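Local coordinates for glyoxalase family protein (Bacillus cereus, PDB 1ZSW), which is of unknown function but binds a zinc ion and, as a member of the glyoxalase family, probably acts as a metal-dependent enzyme, at residues N50-R55 against W167-V172; F72-G78 against F302-V308; N253-L257 against F280-Y284. All blocks are in the same frame, centred on the assembly; numbering follows the deposited sequence.

Contact 1: N50-R55 against W167-V172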
loop_
_atom_site.group_PDB
_atom_site.type_symbol
_atom_site.label_atom_id
_atom_site.label_comp_id
_atom_site.label_asym_id
_atom_site.label_seq_id
_atom_site.Cartn_x
_atom_site.Cartn_y
_atom_site.Cartn_z
ATOM N N ASN A 50 -17.568 3.462 -2.930
ATOM C CA ASN A 50 -18.948 3.072 -2.588
ATOM C C ASN A 50 -19.071 1.706 -1.928
ATOM O O ASN A 50 -19.803 1.563 -0.952
ATOM C CB ASN A 50 -19.868 3.217 -3.800
ATOM C CG ASN A 50 -19.936 4.658 -4.279
ATOM O OD1 ASN A 50 -19.697 4.952 -5.442
ATOM N ND2 ASN A 50 -20.193 5.573 -3.346
ATOM N N VAL A 51 -18.330 0.716 -2.419
ATOM C CA VAL A 51 -18.473 -0.643 -1.864
ATOM C C VAL A 51 -17.606 -0.787 -0.628
ATOM O O VAL A 51 -18.069 -1.174 0.440
ATOM C CB VAL A 51 -18.184 -1.737 -2.911
ATOM C CG1 VAL A 51 -18.318 -3.150 -2.292
ATOM C CG2 VAL A 51 -19.111 -1.571 -4.149
ATOM N N LEU A 52 -16.324 -0.442 -0.741
ATOM C CA LEU A 52 -15.421 -0.582 0.403
ATOM C C LEU A 52 -15.493 0.551 1.446
ATOM O O LEU A 52 -14.964 0.447 2.566
ATOM C CB LEU A 52 -13.972 -0.727 -0.116
ATOM C CG LEU A 52 -13.621 -2.010 -0.841
ATOM C CD1 LEU A 52 -12.077 -2.121 -0.714
ATOM C CD2 LEU A 52 -14.317 -3.214 -0.208
ATOM N N GLY A 53 -16.148 1.648 1.053
ATOM C CA GLY A 53 -16.410 2.727 1.991
ATOM C C GLY A 53 -15.249 3.658 2.290
ATOM O O GLY A 53 -15.307 4.389 3.272
ATOM N N LEU A 54 -14.154 3.554 1.516
ATOM C CA LEU A 54 -12.960 4.364 1.764
ATOM C C LEU A 54 -13.241 5.768 1.235
ATOM O O LEU A 54 -14.109 5.938 0.363
ATOM C CB LEU A 54 -11.729 3.813 1.031
ATOM C CG LEU A 54 -11.389 2.373 1.425
ATOM C CD1 LEU A 54 -10.241 1.946 0.521
ATOM C CD2 LEU A 54 -10.937 2.268 2.838
ATOM N N ARG A 55 -12.501 6.744 1.770
ATOM C CA ARG A 55 -12.600 8.107 1.214
ATOM C C ARG A 55 -11.724 8.260 -0.010
ATOM O O ARG A 55 -10.583 7.812 0.016
ATOM C CB ARG A 55 -12.119 9.126 2.234
ATOM C CG ARG A 55 -12.370 10.603 1.746
ATOM C CD ARG A 55 -12.012 11.572 2.854
ATOM N NE ARG A 55 -12.572 12.876 2.454
ATOM C CZ ARG A 55 -12.456 14.005 3.140
ATOM N NH1 ARG A 55 -11.806 14.042 4.288
ATOM N NH2 ARG A 55 -13.042 15.095 2.661
ATOM N N TRP A 167 -13.941 7.591 8.537
ATOM C CA TRP A 167 -14.507 8.565 7.631
ATOM C C TRP A 167 -15.999 8.701 7.871
ATOM O O TRP A 167 -16.751 7.757 7.659
ATOM C CB TRP A 167 -14.200 8.062 6.220
ATOM C CG TRP A 167 -14.765 8.794 5.090
ATOM C CD1 TRP A 167 -15.298 8.250 3.958
ATOM C CD2 TRP A 167 -14.861 10.209 4.941
ATOM N NE1 TRP A 167 -15.712 9.236 3.113
ATOM C CE2 TRP A 167 -15.447 10.451 3.684
ATOM C CE3 TRP A 167 -14.481 11.296 5.738
ATOM C CZ2 TRP A 167 -15.684 11.733 3.203
ATOM C CZ3 TRP A 167 -14.707 12.581 5.252
ATOM C CH2 TRP A 167 -15.305 12.780 4.002
ATOM N N GLU A 168 -16.436 9.899 8.285
ATOM C CA GLU A 168 -17.824 10.097 8.721
ATOM C C GLU A 168 -18.863 10.111 7.597
ATOM O O GLU A 168 -20.070 10.053 7.862
ATOM C CB GLU A 168 -17.958 11.387 9.551
ATOM C CG GLU A 168 -17.774 12.681 8.737
ATOM C CD GLU A 168 -16.352 13.237 8.779
ATOM O OE1 GLU A 168 -16.213 14.489 8.685
ATOM O OE2 GLU A 168 -15.377 12.443 8.893
ATOM N N LYS A 169 -18.417 10.216 6.352
ATOM C CA LYS A 169 -19.330 10.211 5.205
ATOM C C LYS A 169 -19.283 8.912 4.411
ATOM O O LYS A 169 -19.807 8.828 3.304
ATOM C CB LYS A 169 -19.085 11.403 4.284
ATOM C CG LYS A 169 -19.441 12.719 4.921
ATOM C CD LYS A 169 -19.004 13.844 4.038
ATOM C CE LYS A 169 -18.836 15.119 4.850
ATOM N NZ LYS A 169 -20.087 15.917 4.933
ATOM N N SER A 170 -18.654 7.900 5.019
ATOM C CA SER A 170 -18.618 6.545 4.442
ATOM C C SER A 170 -19.995 5.892 4.397
ATOM O O SER A 170 -20.828 6.160 5.252
ATOM C CB SER A 170 -17.710 5.678 5.292
ATOM O OG SER A 170 -17.551 4.388 4.670
ATOM N N GLU A 171 -20.233 5.017 3.427
ATOM C CA GLU A 171 -21.398 4.138 3.465
ATOM C C GLU A 171 -21.364 3.103 4.585
ATOM O O GLU A 171 -22.402 2.503 4.914
ATOM C CB GLU A 171 -21.544 3.392 2.139
ATOM C CG GLU A 171 -21.836 4.270 0.933
ATOM C CD GLU A 171 -23.212 4.874 0.989
ATOM O OE1 GLU A 171 -23.338 6.105 0.797
ATOM O OE2 GLU A 171 -24.173 4.124 1.224
ATOM N N VAL A 172 -20.174 2.884 5.155
ATOM C CA VAL A 172 -19.924 1.820 6.132
ATOM C C VAL A 172 -19.911 2.360 7.558
ATOM O O VAL A 172 -19.325 3.431 7.822
ATOM C CB VAL A 172 -18.528 1.151 5.821
ATOM C CG1 VAL A 172 -18.184 0.033 6.811
ATOM C CG2 VAL A 172 -18.546 0.615 4.413
HETATM O O HOH W 1 -16.546 7.169 1.192
#
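Asn50, near the end of helix 41-51, meets Glu171 through its backbone: the aliphatic CG of Glu171 lies 3.9 Å from Asn50 O. That carbonyl also receives Arg121, which takes the carbonyl of Val51 as well. Leu52 points away from the 167-172 loop, its side chain touching Phe122 of helix 112-124, while its carbonyl borders the CG2 methyl of Val172. At Gly53 the chain leaves helical geometry with a positive phi, a conformation that suits glycine, and the bare CA lets Val172 CG2 settle 3.9 Å from it. Gly53 O accepts a short hydrogen bond from Ser170 OG, 2.6 Å long, in the carbonyl plane and on a lone pair. The same hydroxyl accepts from Val172 N, closing an ST turn, and this nearly straight bond (165°) helps hold the hydroxyl in place. Leu54 contributes its carbonyl: a water in the plane of the indole donates to Leu54 O and accepts a weak bond from Trp167 NE1. Arg55 finishes the contact. With CG opposite the backbone N (chi1 -173°) and the chain extended as far as NE, it runs across one face of Trp167, CD standing 3.5 Å from the six-membered ring's centroid in a CH-pi contact. The guanidinium follows almost flat, 14° from the ring plane, with NE 3.1 Å from Trp167 CH2. Lys169 N sits over the opposite ring face. Hydrogen bonds from NH1 to Lys76 O and from NH2 to Val308 O fix the guanidinium's rotation, and its flat stacking over the indole is consistent with added stabilisation of the charge.

Contact 2: F72-G78 against F302-V308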
loop_
_atom_site.group_PDB
_atom_site.type_symbol
_atom_site.label_atom_id
_atom_site.label_comp_id
_atom_site.label_asym_id
_atom_site.label_seq_id
_atom_site.Cartn_x
_atom_site.Cartn_y
_atom_site.Cartn_z
ATOM N N PHE A 72 -6.327 8.278 -5.221
ATOM C CA PHE A 72 -5.976 7.703 -3.914
ATOM C C PHE A 72 -7.257 7.556 -3.122
ATOM O O PHE A 72 -8.178 8.408 -3.195
ATOM C CB PHE A 72 -5.053 8.607 -3.051
ATOM C CG PHE A 72 -3.624 8.741 -3.531
ATOM C CD1 PHE A 72 -3.316 9.563 -4.610
ATOM C CD2 PHE A 72 -2.580 8.110 -2.843
ATOM C CE1 PHE A 72 -1.994 9.732 -5.026
ATOM C CE2 PHE A 72 -1.241 8.268 -3.252
ATOM C CZ PHE A 72 -0.953 9.082 -4.350
ATOM N N TYR A 73 -7.317 6.441 -2.388
ATOM C CA TYR A 73 -8.352 6.155 -1.377
ATOM C C TYR A 73 -7.685 5.881 -0.037
ATOM O O TYR A 73 -6.574 5.343 0.030
ATOM C CB TYR A 73 -9.135 4.909 -1.818
ATOM C CG TYR A 73 -9.695 5.016 -3.230
ATOM C CD1 TYR A 73 -8.965 4.542 -4.334
ATOM C CD2 TYR A 73 -10.942 5.655 -3.477
ATOM C CE1 TYR A 73 -9.449 4.631 -5.629
ATOM C CE2 TYR A 73 -11.432 5.769 -4.797
ATOM C CZ TYR A 73 -10.674 5.249 -5.855
ATOM O OH TYR A 73 -11.098 5.302 -7.153
ATOM N N GLY A 74 -8.371 6.197 1.047
ATOM C CA GLY A 74 -7.839 5.920 2.365
ATOM C C GLY A 74 -8.804 6.347 3.430
ATOM O O GLY A 74 -10.000 6.317 3.228
ATOM N N ASP A 75 -8.242 6.743 4.555
ATOM C CA ASP A 75 -9.032 7.152 5.709
ATOM C C ASP A 75 -9.415 8.627 5.563
ATOM O O ASP A 75 -9.278 9.195 4.495
ATOM C CB ASP A 75 -8.307 6.844 7.041
ATOM C CG ASP A 75 -7.146 7.778 7.350
ATOM O OD1 ASP A 75 -6.764 8.547 6.465
ATOM O OD2 ASP A 75 -6.597 7.715 8.486
ATOM N N LYS A 76 -9.878 9.224 6.657
ATOM C CA LYS A 76 -10.369 10.626 6.604
ATOM C C LYS A 76 -9.393 11.579 5.905
ATOM O O LYS A 76 -9.814 12.426 5.110
ATOM C CB LYS A 76 -10.663 11.127 8.014
ATOM C CG LYS A 76 -11.291 12.536 8.070
ATOM C CD LYS A 76 -11.456 12.934 9.532
ATOM C CE LYS A 76 -11.981 14.353 9.667
ATOM N NZ LYS A 76 -13.400 14.390 9.230
ATOM N N THR A 77 -8.101 11.432 6.179
ATOM C CA THR A 77 -7.086 12.331 5.592
ATOM C C THR A 77 -6.128 11.635 4.618
ATOM O O THR A 77 -5.148 12.219 4.136
ATOM C CB THR A 77 -6.218 13.011 6.676
ATOM O OG1 THR A 77 -5.512 12.014 7.421
ATOM C CG2 THR A 77 -7.080 13.834 7.625
ATOM N N GLY A 78 -6.371 10.362 4.355
ATOM C CA GLY A 78 -5.448 9.642 3.498
ATOM C C GLY A 78 -4.133 9.445 4.217
ATOM O O GLY A 78 -3.062 9.499 3.592
ATOM N N PHE A 302 -1.586 14.829 2.478
ATOM C CA PHE A 302 -2.548 15.379 1.504
ATOM C C PHE A 302 -3.219 16.680 1.950
ATOM O O PHE A 302 -3.923 17.311 1.152
ATOM C CB PHE A 302 -3.639 14.352 1.148
ATOM C CG PHE A 302 -3.120 13.128 0.455
ATOM C CD1 PHE A 302 -3.388 11.863 0.960
ATOM C CD2 PHE A 302 -2.359 13.246 -0.706
ATOM C CE1 PHE A 302 -2.886 10.719 0.328
ATOM C CE2 PHE A 302 -1.860 12.126 -1.353
ATOM C CZ PHE A 302 -2.122 10.860 -0.838
ATOM N N THR A 303 -3.033 17.054 3.216
ATOM C CA THR A 303 -3.640 18.283 3.742
ATOM C C THR A 303 -2.714 19.476 3.558
ATOM O O THR A 303 -3.100 20.612 3.844
ATOM C CB THR A 303 -4.079 18.157 5.228
ATOM O OG1 THR A 303 -2.926 18.053 6.075
ATOM C CG2 THR A 303 -4.996 16.951 5.429
ATOM N N VAL A 304 -1.504 19.214 3.059
ATOM C CA VAL A 304 -0.550 20.263 2.706
ATOM C C VAL A 304 -1.166 21.304 1.744
ATOM O O VAL A 304 -0.995 22.505 1.957
ATOM C CB VAL A 304 0.805 19.675 2.156
ATOM C CG1 VAL A 304 0.668 19.154 0.726
ATOM C CG2 VAL A 304 1.933 20.699 2.237
ATOM N N ASP A 305 -1.900 20.845 0.725
ATOM C CA ASP A 305 -2.429 21.728 -0.328
ATOM C C ASP A 305 -3.965 21.830 -0.346
ATOM O O ASP A 305 -4.570 22.134 -1.386
ATOM C CB ASP A 305 -1.897 21.295 -1.709
ATOM C CG ASP A 305 -2.633 20.081 -2.292
ATOM O OD1 ASP A 305 -3.133 19.235 -1.511
ATOM O OD2 ASP A 305 -2.704 19.965 -3.542
ATOM N N GLY A 306 -4.594 21.572 0.796
ATOM C CA GLY A 306 -6.051 21.617 0.868
ATOM C C GLY A 306 -6.587 21.313 2.243
ATOM O O GLY A 306 -5.888 20.724 3.075
ATOM N N ASP A 307 -7.827 21.726 2.484
ATOM C CA ASP A 307 -8.519 21.431 3.732
ATOM C C ASP A 307 -9.045 20.001 3.733
ATOM O O ASP A 307 -9.439 19.475 2.679
ATOM C CB ASP A 307 -9.686 22.396 3.934
ATOM C CG ASP A 307 -10.654 22.385 2.766
ATOM O OD1 ASP A 307 -11.767 21.842 2.926
ATOM O OD2 ASP A 307 -10.297 22.898 1.678
ATOM N N VAL A 308 -9.052 19.386 4.915
ATOM C CA VAL A 308 -9.642 18.054 5.114
ATOM C C VAL A 308 -11.091 17.992 4.615
ATOM O O VAL A 308 -11.528 16.982 4.041
ATOM C CB VAL A 308 -9.562 17.615 6.610
ATOM C CG1 VAL A 308 -10.219 16.262 6.832
ATOM C CG2 VAL A 308 -8.121 17.565 7.086
HETATM O O HOH W 2 -13.349 15.949 6.155
HETATM O O HOH W 3 -2.001 12.286 4.238
#
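Aromatic packing joins Phe302 to Phe72, the edge of the first ring pointing at the face of the second in an edge-to-face pair. The centroids are 4.9 Å apart and the planes stand at 63°; CZ of Phe302 comes down off-centre, 3.4 Å from Phe72 CD2. Phe72 was modelled in two conformers, and this geometry holds for one of them. The Phe302 rim meets backbone too: Thr77 O lies in the ring plane, 3.6 Å from CD1, where the slightly positive ring hydrogens suit a carbonyl oxygen. Gly78 CA also sits at that edge, and its positive phi (69°) and lack of a side chain fit a turn pressed against the ring.

Apolar contacts gather at the other end. Val308 crosses Lys76 at about a right angle, its CG1 3.8 Å from Lys76 CE, and its CG2 lies 3.9 Å from Thr77 CG2. Extended as far as CE, the lysine offers methylenes to the valine, then turns (chi4 71°) to bring its ammonium into a salt bridge with Glu168.

Hydrogen bonding between the segments goes through water. One molecule donates to Thr77 O and accepts from Phe302 N, each at 3.1 Å; another weakly links Lys76 NZ to Val308 O.

Strand 69-74 belongs to a beta-alpha-beta-beta-beta unit of the vicinal oxygen chelate fold, whose sheet cups the metal. Here the loop after strand 292-300 folds against the end of strand 69-74 and the turn after it. Phe72, its side chain about 6 Å from the zinc ion and touching bound beta-mercaptoethanol, probably makes it part of the metal pocket's wall.

Contact 3: N253-L257 against F280-Y284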
loop_
_atom_site.group_PDB
_atom_site.type_symbol
_atom_site.label_atom_id
_atom_site.label_comp_id
_atom_site.label_asym_id
_atom_site.label_seq_id
_atom_site.Cartn_x
_atom_site.Cartn_y
_atom_site.Cartn_z
ATOM N N ASN A 253 11.089 11.202 8.256
ATOM C CA ASN A 253 11.505 12.502 7.711
ATOM C C ASN A 253 12.572 12.339 6.648
ATOM O O ASN A 253 12.998 11.224 6.291
ATOM C CB ASN A 253 12.050 13.392 8.855
ATOM C CG ASN A 253 13.108 12.693 9.649
ATOM O OD1 ASN A 253 13.958 11.981 9.096
ATOM N ND2 ASN A 253 13.059 12.845 10.976
ATOM N N ASP A 254 13.019 13.470 6.098
ATOM C CA ASP A 254 14.001 13.446 5.028
ATOM C C ASP A 254 15.352 12.899 5.468
ATOM O O ASP A 254 16.094 12.348 4.661
ATOM C CB ASP A 254 14.200 14.862 4.453
ATOM C CG ASP A 254 13.009 15.359 3.677
ATOM O OD1 ASP A 254 12.060 14.587 3.414
ATOM O OD2 ASP A 254 12.996 16.570 3.349
ATOM N N ALA A 255 15.685 13.057 6.756
ATOM C CA ALA A 255 16.966 12.540 7.243
ATOM C C ALA A 255 16.966 11.018 7.235
ATOM O O ALA A 255 17.951 10.393 6.837
ATOM C CB ALA A 255 17.282 13.068 8.647
ATOM N N GLU A 256 15.851 10.425 7.639
ATOM C CA GLU A 256 15.746 8.961 7.599
ATOM C C GLU A 256 15.718 8.489 6.146
ATOM O O GLU A 256 16.307 7.474 5.826
ATOM C CB GLU A 256 14.506 8.488 8.359
ATOM C CG GLU A 256 14.650 8.685 9.865
ATOM C CD GLU A 256 13.530 8.089 10.684
ATOM O OE1 GLU A 256 13.522 8.343 11.918
ATOM O OE2 GLU A 256 12.647 7.391 10.130
ATOM N N LEU A 257 15.036 9.237 5.272
ATOM C CA LEU A 257 15.003 8.846 3.849
ATOM C C LEU A 257 16.427 8.818 3.267
ATOM O O LEU A 257 16.826 7.874 2.599
ATOM C CB LEU A 257 14.091 9.782 3.058
ATOM C CG LEU A 257 13.975 9.477 1.565
ATOM C CD1 LEU A 257 13.282 8.127 1.418
ATOM C CD2 LEU A 257 13.108 10.523 0.879
ATOM N N PHE A 280 4.774 13.903 -0.201
ATOM C CA PHE A 280 5.873 13.267 0.528
ATOM C C PHE A 280 7.099 13.256 -0.377
ATOM O O PHE A 280 6.974 13.475 -1.605
ATOM C CB PHE A 280 5.491 11.812 0.938
ATOM C CG PHE A 280 4.909 10.972 -0.199
ATOM C CD1 PHE A 280 5.754 10.316 -1.120
ATOM C CD2 PHE A 280 3.516 10.812 -0.324
ATOM C CE1 PHE A 280 5.216 9.513 -2.167
ATOM C CE2 PHE A 280 2.970 10.016 -1.387
ATOM C CZ PHE A 280 3.854 9.374 -2.297
ATOM N N LYS A 281 8.277 12.971 0.189
ATOM C CA LYS A 281 9.442 12.668 -0.632
ATOM C C LYS A 281 9.696 11.153 -0.582
ATOM O O LYS A 281 9.382 10.491 0.426
ATOM C CB LYS A 281 10.687 13.431 -0.178
ATOM C CG LYS A 281 10.530 14.969 -0.142
ATOM C CD LYS A 281 11.970 15.534 -0.121
ATOM C CE LYS A 281 12.036 17.066 0.035
ATOM N NZ LYS A 281 11.372 17.512 1.264
ATOM N N SER A 282 10.221 10.614 -1.658
ATOM C CA SER A 282 10.439 9.172 -1.702
ATOM C C SER A 282 11.572 8.768 -2.614
ATOM O O SER A 282 12.053 9.589 -3.440
ATOM C CB SER A 282 9.156 8.516 -2.108
ATOM O OG SER A 282 8.908 8.688 -3.482
ATOM N N LEU A 283 11.960 7.500 -2.515
ATOM C CA LEU A 283 12.848 6.916 -3.475
ATOM C C LEU A 283 12.349 5.520 -3.778
ATOM O O LEU A 283 11.608 4.938 -2.964
ATOM C CB LEU A 283 14.280 6.888 -2.947
ATOM C CG LEU A 283 14.567 5.900 -1.824
ATOM C CD1 LEU A 283 14.954 4.515 -2.276
ATOM C CD2 LEU A 283 15.720 6.506 -0.989
ATOM N N TYR A 284 12.663 5.043 -4.965
ATOM C CA TYR A 284 12.255 3.696 -5.377
ATOM C C TYR A 284 13.474 2.816 -5.627
ATOM O O TYR A 284 14.524 3.260 -6.090
ATOM C CB TYR A 284 11.463 3.767 -6.695
ATOM C CG TYR A 284 10.225 4.647 -6.645
ATOM C CD1 TYR A 284 8.928 4.102 -6.543
ATOM C CD2 TYR A 284 10.361 6.047 -6.683
ATOM C CE1 TYR A 284 7.815 4.981 -6.522
ATOM C CE2 TYR A 284 9.291 6.898 -6.636
ATOM C CZ TYR A 284 8.027 6.373 -6.552
ATOM O OH TYR A 284 7.022 7.328 -6.510
#
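Asp254 OD2 and Lys281 NZ, 2.8 Å apart, form a salt bridge in which the ammonium donates a hydrogen bond to the carboxylate. The donor comes from the syn side, 19° out of the carboxylate plane. Lys281 crosses the aspartate at about a right angle: its chain is extended as far as CE and bends at the last torsion (chi4 58°), which brings NZ round to OD2 while CD passes 3.7 Å from Asp254 OD1. An acidic side chain suits the first turn of helix 254-266, where the helix dipole probably favours negative charge. The residue before it, Asn253, is the N-cap. Its OD1 accepts from Glu256 N at 2.9 Å, nearly along the C=O axis, and so satisfies one of the amides that the start of a helix leaves without a backbone partner.

Helix 254-266 follows strand 244-251 and precedes strands 275-276, 280-286 and 292-300, a beta-alpha-beta-beta-beta order characteristic of the vicinal oxygen chelate fold, with the helix packed on the outer face of the curved sheet. Alternation along strand 280-286 sends Lys281 and Leu283 toward the helix and Ser282 away from it. On that far face Ser282 OG hydrogen-bonds to Glu294, a zinc ligand, and may help to position its carboxylate as a second-shell residue.

Leu257 fills the buried interface between helix and strand, where a branched apolar end suits the fit. Its CD2 branch rests on the strand backbone, 3.8 Å from Ser282 N, and lies 3.9 Å from Lys281 CB. The side chains of Leu257 and Leu283 run antiparallel, alongside one another, and the other branch of Leu257, CD1, touches Leu283 CD2 at 3.8 Å.

How the contacts relate
Contacts 1 and 2 adjoin, with centres 14 Å apart, and the Arg55 guanidinium belongs to both. Their segments alternate along the chain, so the loops at 167-172 and 302-308 both return to the region of 50-78. Contact 3 comes between the two segments of contact 2 in sequence and lies 30 Å from contact 1 and 19 Å from contact 2, measured between centres; the nearest atoms of contacts 2 and 3 are about 5 Å apart, without touching. Contacts 2 and 3 both reach the same eight-stranded sheet, through strands 69-74 and 280-286. That sheet carries zinc ligands His33, His246 and Glu294, so early and late parts of the chain together build one metal site.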